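Local structure of ferrous iron uptake transporter protein B (Streptococcus thermophilus, 3TAH) at residues A[27-32]-A[40-45]; A[7-12]-A[82-87]. The protein probably drives ferrous iron uptake as a GTP-dependent membrane transporter, of which this chain is the cytosolic nucleotide-binding G-protein domain with its attached helical domain. The protein carries 1 engineered substitution. One frame throughout, in Å; residues are numbered along the deposited sequence.

Interaction 1: residues A[27-32]-A[40-45]; sequences NQRVGN and RKSGLV
Asn27 O lies against Gly43 CA and is joined to Leu44 N through a water, which donates to the carbonyl at 2.7 Å from Asn27 O and accepts from the amide. On Gln28 the side chain slants across Lys41, with Gln28 OE1 3.7 Å from Lys41 CD; a second water links Gln28 OE1 to Lys41 NZ. Arg29 and Ser42 form a hydrogen-bonded pair, Arg29 N meeting Ser42 O at 2.8 Å in a nearly straight bond, and Ser42 N returning to Arg29 O. A bend at chi3 (50°) folds the Arg29 guanidinium back so that one of its faces lies over the hydroxyl of Ser42. Ser42 OG stands 3.4 Å from Arg29 NH2, above the plane and near its rim, which is poor hydrogen-bond geometry; a water bound to the hydroxyl is held only weakly by NH2. Val30 runs alongside Lys41 on the face shared with Gln28, Val30 CG2 being 3.9 Å from Lys41 CG. Gly31 pairs with Arg40: Gly31 N donates to Arg40 O at 2.7 Å, and Arg40 N donates back to Gly31 O from 58° above the carbonyl plane. At Asn32 the backbone carbon C rests 3.6 Å from Arg40 CB, while Asn32 ND2 bonds Val36 O in the connecting loop. The strand directions differ by 164°, and the alternating pairs define an antiparallel beta hairpin at the edge of the G-domain sheet, its loop carrying the predicted GTP-binding residues Gly35 to Val38.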
loop_
_atom_site.group_PDB
_atom_site.type_symbol
_atom_site.label_atom_id
_atom_site.label_comp_id
_atom_site.label_asym_id
_atom_site.label_seq_id
_atom_site.Cartn_x
_atom_site.Cartn_y
_atom_site.Cartn_z
ATOM N N ASN A 27 -22.196 13.593 -1.721
ATOM C CA ASN A 27 -22.826 12.264 -1.600
ATOM C C ASN A 27 -21.945 11.203 -0.947
ATOM O O ASN A 27 -21.295 10.425 -1.652
ATOM C CB ASN A 27 -23.263 11.718 -2.975
ATOM C CG ASN A 27 -24.620 12.219 -3.415
ATOM O OD1 ASN A 27 -25.548 12.351 -2.609
ATOM N ND2 ASN A 27 -24.753 12.477 -4.710
ATOM N N GLN A 28 -21.948 11.155 0.383
ATOM C CA GLN A 28 -21.180 10.153 1.121
ATOM C C GLN A 28 -22.025 9.389 2.137
ATOM O O GLN A 28 -23.099 9.839 2.537
ATOM C CB GLN A 28 -19.987 10.804 1.821
ATOM C CG GLN A 28 -20.349 11.871 2.838
ATOM C CD GLN A 28 -19.138 12.363 3.597
ATOM O OE1 GLN A 28 -18.097 12.647 2.999
ATOM N NE2 GLN A 28 -19.264 12.470 4.920
ATOM N N ARG A 29 -21.503 8.237 2.544
ATOM C CA ARG A 29 -22.110 7.367 3.535
ATOM C C ARG A 29 -21.095 7.174 4.652
ATOM O O ARG A 29 -19.959 6.793 4.374
ATOM C CB ARG A 29 -22.473 6.044 2.863
ATOM C CG ARG A 29 -23.090 5.033 3.762
ATOM C CD ARG A 29 -23.972 4.093 2.969
ATOM N NE ARG A 29 -23.319 3.541 1.783
ATOM C CZ ARG A 29 -22.568 2.436 1.745
ATOM N NH1 ARG A 29 -22.326 1.712 2.839
ATOM N NH2 ARG A 29 -22.042 2.048 0.588
ATOM N N VAL A 30 -21.493 7.440 5.897
ATOM C CA VAL A 30 -20.597 7.365 7.050
ATOM C C VAL A 30 -21.162 6.462 8.152
ATOM O O VAL A 30 -22.347 6.517 8.478
ATOM C CB VAL A 30 -20.302 8.767 7.639
ATOM C CG1 VAL A 30 -19.360 8.667 8.833
ATOM C CG2 VAL A 30 -19.690 9.657 6.589
ATOM N N GLY A 31 -20.296 5.629 8.714
ATOM C CA GLY A 31 -20.648 4.737 9.830
ATOM C C GLY A 31 -19.385 4.353 10.574
ATOM O O GLY A 31 -18.448 5.142 10.649
ATOM N N ASN A 32 -19.356 3.149 11.122
ATOM C CA ASN A 32 -18.162 2.621 11.762
ATOM C C ASN A 32 -17.834 1.250 11.193
ATOM O O ASN A 32 -18.715 0.558 10.668
ATOM C CB ASN A 32 -18.332 2.511 13.284
ATOM C CG ASN A 32 -19.392 1.500 13.686
ATOM O OD1 ASN A 32 -20.590 1.756 13.534
ATOM N ND2 ASN A 32 -18.964 0.347 14.202
ATOM N N ARG A 40 -16.141 4.428 9.158
ATOM C CA ARG A 40 -16.227 3.786 7.856
ATOM C C ARG A 40 -16.952 4.741 6.935
ATOM O O ARG A 40 -18.126 5.059 7.173
ATOM C CB ARG A 40 -16.988 2.476 7.955
ATOM C CG ARG A 40 -17.098 1.683 6.669
ATOM C CD ARG A 40 -17.873 0.412 6.967
ATOM N NE ARG A 40 -17.880 -0.540 5.867
ATOM C CZ ARG A 40 -18.474 -1.736 5.916
ATOM N NH1 ARG A 40 -19.132 -2.138 7.008
ATOM N NH2 ARG A 40 -18.420 -2.534 4.853
ATOM N N LYS A 41 -16.260 5.194 5.889
ATOM C CA LYS A 41 -16.806 6.185 4.978
ATOM C C LYS A 41 -16.579 5.769 3.538
ATOM O O LYS A 41 -15.486 5.345 3.173
ATOM C CB LYS A 41 -16.164 7.543 5.215
ATOM C CG LYS A 41 -16.715 8.668 4.323
ATOM C CD LYS A 41 -16.238 10.037 4.792
ATOM C CE LYS A 41 -14.713 10.198 4.681
ATOM N NZ LYS A 41 -14.284 11.601 4.988
ATOM N N SER A 42 -17.622 5.922 2.733
ATOM C CA SER A 42 -17.543 5.657 1.310
ATOM C C SER A 42 -18.433 6.620 0.554
ATOM O O SER A 42 -19.296 7.281 1.144
ATOM C CB SER A 42 -17.962 4.226 1.008
ATOM O OG SER A 42 -19.328 4.027 1.345
ATOM N N GLY A 43 -18.200 6.676 -0.751
ATOM C CA GLY A 43 -18.995 7.495 -1.669
ATOM C C GLY A 43 -18.805 7.055 -3.098
ATOM O O GLY A 43 -17.755 6.513 -3.449
ATOM N N LEU A 44 -19.822 7.278 -3.934
ATOM C CA LEU A 44 -19.732 6.997 -5.358
ATOM C C LEU A 44 -18.989 8.128 -6.062
ATOM O O LEU A 44 -19.073 9.288 -5.640
ATOM C CB LEU A 44 -21.127 6.820 -5.963
ATOM C CG LEU A 44 -21.962 5.671 -5.365
ATOM C CD1 LEU A 44 -23.317 5.555 -6.096
ATOM C CD2 LEU A 44 -21.215 4.340 -5.388
ATOM N N VAL A 45 -18.266 7.803 -7.132
ATOM C CA VAL A 45 -17.553 8.844 -7.891
ATOM C C VAL A 45 -18.619 9.726 -8.564
ATOM O O VAL A 45 -19.423 9.225 -9.334
ATOM C CB VAL A 45 -16.575 8.260 -8.902
ATOM C CG1 VAL A 45 -15.938 9.355 -9.764
ATOM C CG2 VAL A 45 -15.476 7.482 -8.174
HETATM O O HOH W 1 -22.286 8.384 -3.035
HETATM O O HOH W 2 -15.718 13.538 3.863
HETATM O O HOH W 3 -20.780 4.648 -0.824
#

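Interaction 2: residues A[7-12]-A[82-87]; sequences ALIGNP and DSILNV
Leu8 pushes its CD1 methyl into the hollow between Leu85 and Val87, 3.8 Å from Leu85 CG and 3.6 Å from Val87 CG2. Its CG stands anti to the backbone N (chi1 -172°), carrying CD1 across toward the neighbouring strand. On the reverse face Ile9 and Ile84 lie side by side, Ile9 CG2 against Ile84 CG2 at 3.9 Å; helix 67-77 packs over both. The parallel strands, 26° apart in direction, are stitched by alternating bonds: Ala7 N to Ser83 O, Leu85 N to Ala7 O at 2.7 Å, Ile9 N to Leu85 O, and Val87 N to Ile9 O. Ile9 O takes a second donor, Asn86 ND2 at 3.1 Å, from the opposite face of the carbonyl plane to Val87 N. Thr100 holds the Asn86 amide through OD1. Beyond the Gly10 CA contact with Val87 O (3.4 Å), a water bridges Asn11 N and Val87 O, donating to the carbonyl at 2.6 Å. Chemically, the buried seam combines methyl packing on both faces with four backbone hydrogen bonds, while Leu8 turns its own backbone bonds to Gln54 of strand 51-55; Asn86 adds a second grip on Ile9 O just before strand 4-10 leads into the nucleotide-binding loop.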
loop_
_atom_site.group_PDB
_atom_site.type_symbol
_atom_site.label_atom_id
_atom_site.label_comp_id
_atom_site.label_asym_id
_atom_site.label_seq_id
_atom_site.Cartn_x
_atom_site.Cartn_y
_atom_site.Cartn_z
ATOM N N ALA A 7 -10.166 1.490 -3.225
ATOM C CA ALA A 7 -9.751 1.815 -1.862
ATOM C C ALA A 7 -8.838 3.044 -1.865
ATOM O O ALA A 7 -7.765 2.997 -2.449
ATOM C CB ALA A 7 -9.030 0.617 -1.200
ATOM N N LEU A 8 -9.261 4.120 -1.211
ATOM C CA LEU A 8 -8.489 5.363 -1.102
ATOM C C LEU A 8 -7.715 5.357 0.216
ATOM O O LEU A 8 -8.313 5.254 1.286
ATOM C CB LEU A 8 -9.438 6.560 -1.169
ATOM C CG LEU A 8 -8.835 7.953 -1.261
ATOM C CD1 LEU A 8 -8.246 8.155 -2.636
ATOM C CD2 LEU A 8 -9.883 9.018 -0.966
ATOM N N ILE A 9 -6.388 5.462 0.153
ATOM C CA ILE A 9 -5.575 5.447 1.355
ATOM C C ILE A 9 -4.282 6.247 1.187
ATOM O O ILE A 9 -3.725 6.373 0.095
ATOM C CB ILE A 9 -5.296 3.977 1.813
ATOM C CG1 ILE A 9 -4.607 3.929 3.177
ATOM C CG2 ILE A 9 -4.482 3.228 0.779
ATOM C CD1 ILE A 9 -4.613 2.528 3.792
ATOM N N GLY A 10 -3.813 6.798 2.293
ATOM C CA GLY A 10 -2.562 7.545 2.317
ATOM C C GLY A 10 -2.282 7.959 3.745
ATOM O O GLY A 10 -3.067 7.653 4.657
ATOM N N ASN A 11 -1.153 8.639 3.933
ATOM C CA ASN A 11 -0.773 9.172 5.220
ATOM C C ASN A 11 -1.766 10.254 5.664
ATOM O O ASN A 11 -2.405 10.909 4.831
ATOM C CB ASN A 11 0.576 9.877 5.154
ATOM C CG ASN A 11 1.775 8.964 4.905
ATOM O OD1 ASN A 11 2.875 9.493 4.774
ATOM N ND2 ASN A 11 1.599 7.643 4.852
ATOM N N PRO A 12 -1.876 10.459 6.986
ATOM C CA PRO A 12 -2.525 11.666 7.496
ATOM C C PRO A 12 -1.936 12.911 6.863
ATOM O O PRO A 12 -0.720 12.984 6.628
ATOM C CB PRO A 12 -2.186 11.638 8.988
ATOM C CG PRO A 12 -2.063 10.189 9.290
ATOM C CD PRO A 12 -1.403 9.602 8.086
ATOM N N ASP A 82 -11.016 -3.654 -5.787
ATOM C CA ASP A 82 -10.512 -3.903 -7.119
ATOM C C ASP A 82 -9.204 -3.167 -7.362
ATOM O O ASP A 82 -8.371 -3.664 -8.092
ATOM C CB ASP A 82 -11.539 -3.477 -8.165
ATOM C CG ASP A 82 -12.833 -4.270 -8.053
ATOM O OD1 ASP A 82 -12.801 -5.475 -8.333
ATOM O OD2 ASP A 82 -13.862 -3.690 -7.679
ATOM N N SER A 83 -9.057 -1.991 -6.754
ATOM C CA SER A 83 -7.929 -1.081 -6.964
ATOM C C SER A 83 -7.592 -0.374 -5.663
ATOM O O SER A 83 -8.472 -0.167 -4.830
ATOM C CB SER A 83 -8.328 -0.029 -8.014
ATOM O OG SER A 83 -7.678 1.221 -7.810
ATOM N N ILE A 84 -6.320 -0.019 -5.477
ATOM C CA ILE A 84 -5.917 0.883 -4.401
ATOM C C ILE A 84 -5.534 2.208 -5.058
ATOM O O ILE A 84 -4.695 2.208 -5.953
ATOM C CB ILE A 84 -4.707 0.364 -3.606
ATOM C CG1 ILE A 84 -5.068 -0.882 -2.799
ATOM C CG2 ILE A 84 -4.198 1.432 -2.629
ATOM C CD1 ILE A 84 -3.856 -1.515 -2.109
ATOM N N LEU A 85 -6.144 3.311 -4.615
ATOM C CA LEU A 85 -5.766 4.665 -5.033
ATOM C C LEU A 85 -5.031 5.275 -3.840
ATOM O O LEU A 85 -5.627 5.613 -2.805
ATOM C CB LEU A 85 -6.988 5.490 -5.452
ATOM C CG LEU A 85 -6.720 6.922 -5.936
ATOM C CD1 LEU A 85 -5.675 7.020 -7.034
ATOM C CD2 LEU A 85 -8.038 7.529 -6.421
ATOM N N ASN A 86 -3.716 5.376 -3.994
ATOM C CA ASN A 86 -2.798 5.746 -2.925
ATOM C C ASN A 86 -2.503 7.236 -3.059
ATOM O O ASN A 86 -1.868 7.650 -4.031
ATOM C CB ASN A 86 -1.534 4.859 -3.032
ATOM C CG ASN A 86 -0.446 5.193 -2.019
ATOM O OD1 ASN A 86 0.739 4.918 -2.261
ATOM N ND2 ASN A 86 -0.825 5.768 -0.884
ATOM N N VAL A 87 -2.970 8.023 -2.087
ATOM C CA VAL A 87 -2.715 9.474 -2.036
ATOM C C VAL A 87 -1.362 9.689 -1.353
ATOM O O VAL A 87 -1.163 9.285 -0.202
ATOM C CB VAL A 87 -3.838 10.237 -1.288
ATOM C CG1 VAL A 87 -3.569 11.744 -1.261
ATOM C CG2 VAL A 87 -5.188 9.938 -1.924
HETATM O O HOH W 4 0.501 9.072 1.779
#

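In the fold
Both interactions belong to one mixed sheet, with centres 15 Å apart and nearest atoms about 7 Å apart, so they do not touch. Strand 51-55 lies between them: its Asp55 bonds the backbone of Lys41 from interaction 1 and its Gln54 that of Leu8 from interaction 2. Interaction 1 is an exposed hairpin at the sheet edge, interaction 2 a buried central pair. They approach the bound methylanthraniloyl-GDP differently. Asn11 and Pro12 touch it as strand 4-10 runs into the P-loop, which includes the engineered Ala13, and the Val87 side chain lies about 6 Å away; from the hairpin, the Lys41 side chain comes within about 7 Å.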